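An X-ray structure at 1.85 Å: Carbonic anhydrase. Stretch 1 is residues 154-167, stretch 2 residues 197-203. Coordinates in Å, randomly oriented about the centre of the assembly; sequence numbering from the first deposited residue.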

ATOM      1  N   VAL A 154     -15.378 -16.218  10.177  1.00 30.55           N
ATOM      2  CA  VAL A 154     -14.878 -16.785   8.937  1.00 31.27           C
ATOM      3  C   VAL A 154     -15.890 -16.639   7.810  1.00 32.57           C
ATOM      4  O   VAL A 154     -15.586 -16.166   6.762  1.00 32.65           O
ATOM      5  N   GLU A 155     -17.119 -17.021   8.073  1.00 31.39           N
ATOM      6  CA  GLU A 155     -18.175 -16.934   7.107  1.00 31.99           C
ATOM      7  C   GLU A 155     -18.513 -15.519   6.676  1.00 32.54           C
ATOM      8  O   GLU A 155     -18.719 -15.261   5.524  1.00 31.83           O
ATOM      9  N   LEU A 156     -18.603 -14.616   7.624  1.00 31.39           N
ATOM     10  CA  LEU A 156     -18.922 -13.233   7.317  1.00 30.36           C
ATOM     11  C   LEU A 156     -17.797 -12.637   6.482  1.00 28.34           C
ATOM     12  O   LEU A 156     -18.072 -11.804   5.598  1.00 27.84           O
ATOM     13  N   ASN A 157     -16.587 -13.051   6.813  1.00 28.62           N
ATOM     14  CA  ASN A 157     -15.415 -12.538   6.085  1.00 28.44           C
ATOM     15  C   ASN A 157     -15.499 -13.017   4.615  1.00 28.65           C
ATOM     16  O   ASN A 157     -15.361 -12.196   3.650  1.00 27.22           O
ATOM     17  N   VAL A 158     -15.760 -14.308   4.412  1.00 27.76           N
ATOM     18  CA  VAL A 158     -16.003 -14.768   3.005  1.00 28.46           C
ATOM     19  C   VAL A 158     -17.032 -13.879   2.299  1.00 30.29           C
ATOM     20  O   VAL A 158     -16.821 -13.400   1.144  1.00 28.24           O
ATOM     21  N   GLU A 159     -18.220 -13.699   2.910  1.00 30.29           N
ATOM     22  CA  GLU A 159     -19.217 -12.896   2.242  1.00 31.39           C
ATOM     23  C   GLU A 159     -18.732 -11.511   1.903  1.00 29.99           C
ATOM     24  O   GLU A 159     -19.057 -10.972   0.832  1.00 28.99           O
ATOM     25  N   ALA A 160     -18.016 -10.855   2.830  1.00 27.46           N
ATOM     26  CA  ALA A 160     -17.577  -9.501   2.565  1.00 27.28           C
ATOM     27  C   ALA A 160     -16.547  -9.521   1.424  1.00 26.15           C
ATOM     28  O   ALA A 160     -16.535  -8.581   0.631  1.00 27.66           O
ATOM     29  N   GLN A 161     -15.689 -10.553   1.376  1.00 27.71           N
ATOM     30  CA  GLN A 161     -14.606 -10.549   0.378  1.00 28.97           C
ATOM     31  C   GLN A 161     -15.230 -10.886  -0.977  1.00 28.29           C
ATOM     32  O   GLN A 161     -14.805 -10.345  -2.006  1.00 27.85           O
ATOM     33  N   VAL A 162     -16.299 -11.669  -0.974  1.00 27.76           N
ATOM     34  CA  VAL A 162     -17.043 -11.854  -2.251  1.00 27.14           C
ATOM     35  C   VAL A 162     -17.611 -10.575  -2.725  1.00 27.26           C
ATOM     36  O   VAL A 162     -17.497 -10.227  -3.957  1.00 27.92           O
ATOM     37  N   PHE A 163     -18.206  -9.790  -1.814  1.00 26.76           N
ATOM     38  CA  PHE A 163     -18.716  -8.480  -2.230  1.00 28.25           C
ATOM     39  C   PHE A 163     -17.584  -7.585  -2.765  1.00 27.40           C
ATOM     40  O   PHE A 163     -17.716  -6.873  -3.819  1.00 26.40           O
ATOM     41  N   ASN A 164     -16.447  -7.618  -2.060  1.00 26.73           N
ATOM     42  CA  ASN A 164     -15.338  -6.759  -2.531  1.00 25.88           C
ATOM     43  C   ASN A 164     -14.860  -7.153  -3.954  1.00 25.00           C
ATOM     44  O   ASN A 164     -14.539  -6.283  -4.748  1.00 25.57           O
ATOM     45  N   VAL A 165     -14.820  -8.445  -4.227  1.00 25.80           N
ATOM     46  CA  VAL A 165     -14.387  -8.911  -5.571  1.00 26.98           C
ATOM     47  C   VAL A 165     -15.487  -8.400  -6.572  1.00 26.82           C
ATOM     48  O   VAL A 165     -15.162  -7.768  -7.612  1.00 27.14           O
ATOM     49  N   CYS A 166     -16.775  -8.625  -6.278  1.00 28.57           N
ATOM     50  CA  CYS A 166     -17.817  -8.133  -7.167  1.00 27.85           C
ATOM     51  C   CYS A 166     -17.833  -6.623  -7.389  1.00 29.99           C
ATOM     52  O   CYS A 166     -18.115  -6.141  -8.522  1.00 29.43           O
ATOM     53  N   ALA A 167     -17.509  -5.842  -6.355  1.00 25.95           N
ATOM     54  CA  ALA A 167     -17.469  -4.398  -6.436  1.00 26.28           C
ATOM     55  C   ALA A 167     -16.140  -3.825  -6.955  1.00 25.41           C
ATOM     56  O   ALA A 167     -16.020  -2.605  -7.119  1.00 26.09           O
ATOM     57  N   GLU A 197     -19.854 -24.772  -0.248  1.00 40.86           N
ATOM     58  CA  GLU A 197     -20.318 -23.588  -0.926  1.00 41.00           C
ATOM     59  C   GLU A 197     -21.174 -22.701  -0.017  1.00 41.79           C
ATOM     60  O   GLU A 197     -22.323 -23.054   0.341  1.00 40.31           O
ATOM     61  N   LEU A 198     -20.644 -21.528   0.346  1.00 38.45           N
ATOM     62  CA  LEU A 198     -21.395 -20.559   1.151  1.00 39.00           C
ATOM     63  C   LEU A 198     -22.310 -19.676   0.382  1.00 38.81           C
ATOM     64  O   LEU A 198     -23.374 -19.294   0.884  1.00 39.76           O
ATOM     65  N   ILE A 199     -21.889 -19.240  -0.801  1.00 37.19           N
ATOM     66  CA  ILE A 199     -22.726 -18.406  -1.602  1.00 37.01           C
ATOM     67  C   ILE A 199     -22.767 -18.985  -3.018  1.00 39.61           C
ATOM     68  O   ILE A 199     -21.718 -19.355  -3.558  1.00 37.68           O
ATOM     69  N   LYS A 200     -23.972 -19.009  -3.633  1.00 41.00           N
ATOM     70  CA  LYS A 200     -24.103 -19.675  -4.919  1.00 42.17           C
ATOM     71  C   LYS A 200     -23.414 -18.767  -5.948  1.00 41.24           C
ATOM     72  O   LYS A 200     -23.028 -17.623  -5.600  1.00 40.12           O
ATOM     73  N   PRO A 201     -23.222 -19.247  -7.187  1.00 40.92           N
ATOM     74  CA  PRO A 201     -22.476 -18.439  -8.146  1.00 38.93           C
ATOM     75  C   PRO A 201     -23.115 -17.084  -8.406  1.00 39.89           C
ATOM     76  O   PRO A 201     -24.371 -16.990  -8.477  1.00 40.03           O
ATOM     77  N   ILE A 202     -22.278 -16.026  -8.567  1.00 36.30           N
ATOM     78  CA  ILE A 202     -22.706 -14.682  -8.882  1.00 35.53           C
ATOM     79  C   ILE A 202     -22.096 -14.380 -10.220  1.00 36.71           C
ATOM     80  O   ILE A 202     -20.845 -14.373 -10.343  1.00 36.21           O
ATOM     81  N   THR A 203     -22.942 -14.223 -11.260  1.00 36.64           N
ATOM     82  CA  THR A 203     -22.426 -14.103 -12.605  1.00 36.45           C
ATOM     83  C   THR A 203     -22.644 -12.718 -13.047  1.00 35.22           C
ATOM     84  O   THR A 203     -22.301 -12.384 -14.164  1.00 38.53           O
TER

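Packing of the helix 154-167 against the segment 197-203 of carbonic anhydrase, a contact made through carbon and sulfur atoms with no hydrogen bond crossing it. At the apolar centre lies Val-162, buried and pointing toward the segment with chi1 in the t well (165°). It meets two isoleucines: its CB lies 4.0 Å from CD1 of Ile-199, and its CG1 lies 3.7 Å from CD1 of Ile-202. Both isoleucines point toward the helix and adopt the same mt rotamer (chi1 -49° and -67°, chi2 172° and 160°), an extended form that carries each CD1 methyl to the helix surface. Because the CD1 of Ile-199 also approaches the backbone of the preceding turn, 3.9 Å from CA of Glu-159, this methyl sits against both Glu-159 and Val-162.

The helical repeat sets the pattern. Val-158, Val-162 and Cys-166, spaced four residues apart, all point toward the segment and meet Leu-198, the two isoleucines and Ile-202 alone, respectively. Backbone hydrogen bonds of the helix link these positions, Val-162 N to Val-158 O at 2.8 Å and Cys-166 N to Val-162 O at 2.9 Å. At one end, Cys-166 (chi1 m, -60°) sets its SG 4.0 Å from CG2 of Ile-202, so that Ile-202 touches two successive turns, with CD1 near both Val-162 and Cys-166 and CG2 adding the closer approach to SG. At the other end, Val-158 (chi1 t, 176°) places its CB 3.8 Å from CD2 of Leu-198. Leu-198 itself has both chi angles between wells (-106° and 21°), yet it is the residue of the segment most covered by the helix; its CD2 also lies 4.1 Å from CA of Glu-155.

Farther out, the two glutamates point sideways and contribute their aliphatic portions. Glu-155 (chi1 m, chi2 t) brings its CG to 4.1 Å from CD2 of Leu-198, and Glu-159 (chi1 t, chi2 t) brings its CG to 4.0 Å from CD1 of Ile-199. Their carboxylates find partners elsewhere in the structure, through OE1 of Glu-155 and OE2 of Glu-159. Out of reach of the segment, the helix has its own polar ladder: NE2 of Gln-161 donates to OD1 of Asn-157 at 3.0 Å, and ND2 of Asn-164 donates to OE1 of Gln-161 at 3.0 Å. The side chains of Glu-197, Lys-200, Pro-201 and Thr-203 also lie out of reach of the helix, leaving Leu-198, Ile-199 and Ile-202 to make the contact, which buries 324 Å² over both sides.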

ATOM      1  CB  VAL A 154     -14.454 -18.251   9.131  1.00 30.88           C
ATOM      2  CG1 VAL A 154     -14.223 -18.908   7.831  1.00 30.49           C
ATOM      3  CG2 VAL A 154     -13.223 -18.321   9.951  1.00 27.01           C
ATOM      4  CB  GLU A 155     -19.417 -17.644   7.629  1.00 33.17           C
ATOM      5  CG  GLU A 155     -19.237 -19.113   7.801  1.00 29.73           C
ATOM      6  CD  GLU A 155     -20.272 -19.764   8.707  1.00 40.24           C
ATOM      7  OE1 GLU A 155     -20.072 -20.917   9.066  1.00 37.79           O
ATOM      8  OE2 GLU A 155     -21.249 -19.112   9.059  1.00 38.82           O
ATOM      9  CB  LEU A 156     -19.059 -12.404   8.607  1.00 29.65           C
ATOM     10  CG  LEU A 156     -20.442 -12.692   9.305  1.00 29.95           C
ATOM     11  CD1 LEU A 156     -20.375 -12.124  10.751  1.00 31.62           C
ATOM     12  CD2 LEU A 156     -21.609 -12.211   8.468  1.00 32.66           C
ATOM     13  CB  ASN A 157     -14.132 -12.966   6.748  1.00 28.54           C
ATOM     14  CG  ASN A 157     -12.902 -12.281   6.078  1.00 28.23           C
ATOM     15  OD1 ASN A 157     -12.901 -11.055   5.891  1.00 28.14           O
ATOM     16  ND2 ASN A 157     -11.951 -13.085   5.666  1.00 26.30           N
ATOM     17  CB  VAL A 158     -16.416 -16.279   2.927  1.00 28.84           C
ATOM     18  CG1 VAL A 158     -16.763 -16.663   1.447  1.00 25.73           C
ATOM     19  CG2 VAL A 158     -15.273 -17.152   3.447  1.00 27.15           C
ATOM     20  CB  GLU A 159     -20.562 -12.796   3.056  1.00 31.64           C
ATOM     21  CG  GLU A 159     -21.560 -12.009   2.153  1.00 44.01           C
ATOM     22  CD  GLU A 159     -23.032 -11.986   2.594  1.00 51.90           C
ATOM     23  OE1 GLU A 159     -23.344 -12.598   3.662  1.00 55.04           O
ATOM     24  OE2 GLU A 159     -23.815 -11.291   1.887  1.00 46.29           O
ATOM     25  CB  ALA A 160     -16.877  -8.958   3.835  1.00 27.78           C
ATOM     26  CB  GLN A 161     -13.416 -11.472   0.733  1.00 28.28           C
ATOM     27  CG  GLN A 161     -12.786 -11.132   2.114  1.00 28.32           C
ATOM     28  CD  GLN A 161     -12.534  -9.607   2.351  1.00 32.21           C
ATOM     29  OE1 GLN A 161     -12.126  -8.873   1.413  1.00 28.04           O
ATOM     30  NE2 GLN A 161     -12.809  -9.111   3.637  1.00 24.60           N
ATOM     31  CB  VAL A 162     -18.161 -12.956  -2.125  1.00 28.79           C
ATOM     32  CG1 VAL A 162     -19.160 -12.863  -3.316  1.00 29.98           C
ATOM     33  CG2 VAL A 162     -17.490 -14.283  -2.026  1.00 28.67           C
ATOM     34  CB  PHE A 163     -19.410  -7.760  -1.002  1.00 29.09           C
ATOM     35  CG  PHE A 163     -20.009  -6.425  -1.353  1.00 28.68           C
ATOM     36  CD1 PHE A 163     -21.388  -6.349  -1.623  1.00 29.51           C
ATOM     37  CD2 PHE A 163     -19.254  -5.244  -1.344  1.00 29.36           C
ATOM     38  CE1 PHE A 163     -22.005  -5.147  -1.924  1.00 25.41           C
ATOM     39  CE2 PHE A 163     -19.865  -3.957  -1.679  1.00 30.65           C
ATOM     40  CZ  PHE A 163     -21.253  -3.923  -1.988  1.00 30.24           C
ATOM     41  CB  ASN A 164     -14.145  -6.853  -1.546  1.00 24.07           C
ATOM     42  CG  ASN A 164     -14.468  -6.077  -0.249  1.00 25.90           C
ATOM     43  OD1 ASN A 164     -15.363  -5.245  -0.281  1.00 27.99           O
ATOM     44  ND2 ASN A 164     -13.877  -6.460   0.892  1.00 26.53           N
ATOM     45  CB  VAL A 165     -14.249 -10.418  -5.605  1.00 26.83           C
ATOM     46  CG1 VAL A 165     -14.185 -11.009  -7.116  1.00 26.89           C
ATOM     47  CG2 VAL A 165     -12.989 -10.922  -4.813  1.00 28.57           C
ATOM     48  CB  CYS A 166     -19.236  -8.580  -6.735  1.00 29.68           C
ATOM     49  SG  CYS A 166     -19.382 -10.355  -6.720  1.00 31.37           S
ATOM     50  CB  ALA A 167     -17.686  -3.818  -5.007  1.00 25.13           C
ATOM     51  CB  GLU A 197     -21.032 -23.952  -2.240  1.00 41.76           C
ATOM     52  CG  GLU A 197     -21.531 -22.792  -3.100  1.00 42.40           C
ATOM     53  CD  GLU A 197     -22.224 -23.277  -4.375  1.00 53.12           C
ATOM     54  OE1 GLU A 197     -22.955 -24.285  -4.271  1.00 57.47           O
ATOM     55  OE2 GLU A 197     -22.045 -22.715  -5.479  1.00 47.58           O
ATOM     56  CB  LEU A 198     -20.423 -19.639   1.896  1.00 38.06           C
ATOM     57  CG  LEU A 198     -20.164 -19.747   3.377  1.00 43.95           C
ATOM     58  CD1 LEU A 198     -20.513 -21.138   4.100  1.00 47.28           C
ATOM     59  CD2 LEU A 198     -18.742 -19.158   3.752  1.00 43.33           C
ATOM     60  CB  ILE A 199     -22.213 -16.936  -1.690  1.00 37.51           C
ATOM     61  CG1 ILE A 199     -21.869 -16.362  -0.289  1.00 38.44           C
ATOM     62  CG2 ILE A 199     -23.239 -16.103  -2.425  1.00 35.06           C
ATOM     63  CD1 ILE A 199     -21.180 -15.011  -0.406  1.00 35.54           C
ATOM     64  CB  LYS A 200     -25.593 -19.922  -5.262  1.00 44.05           C
ATOM     65  CG  LYS A 200     -26.074 -21.297  -4.795  1.00 50.29           C
ATOM     66  CD  LYS A 200     -26.533 -21.237  -3.356  1.00 60.57           C
ATOM     67  CE  LYS A 200     -28.058 -20.806  -3.203  1.00 67.99           C
ATOM     68  NZ  LYS A 200     -28.942 -21.956  -2.680  1.00 70.30           N
ATOM     69  CB  PRO A 201     -22.512 -19.312  -9.409  1.00 39.92           C
ATOM     70  CG  PRO A 201     -22.552 -20.719  -8.882  1.00 38.44           C
ATOM     71  CD  PRO A 201     -23.471 -20.623  -7.712  1.00 41.73           C
ATOM     72  CB  ILE A 202     -22.215 -13.619  -7.827  1.00 33.46           C
ATOM     73  CG1 ILE A 202     -22.925 -13.883  -6.480  1.00 35.45           C
ATOM     74  CG2 ILE A 202     -22.566 -12.184  -8.313  1.00 33.42           C
ATOM     75  CD1 ILE A 202     -22.324 -13.330  -5.235  1.00 34.92           C
ATOM     76  CB  THR A 203     -23.184 -15.052 -13.655  1.00 36.63           C
ATOM     77  OG1 THR A 203     -24.553 -14.676 -13.612  1.00 38.18           O
ATOM     78  CG2 THR A 203     -23.021 -16.497 -13.324  1.00 36.91           C
TER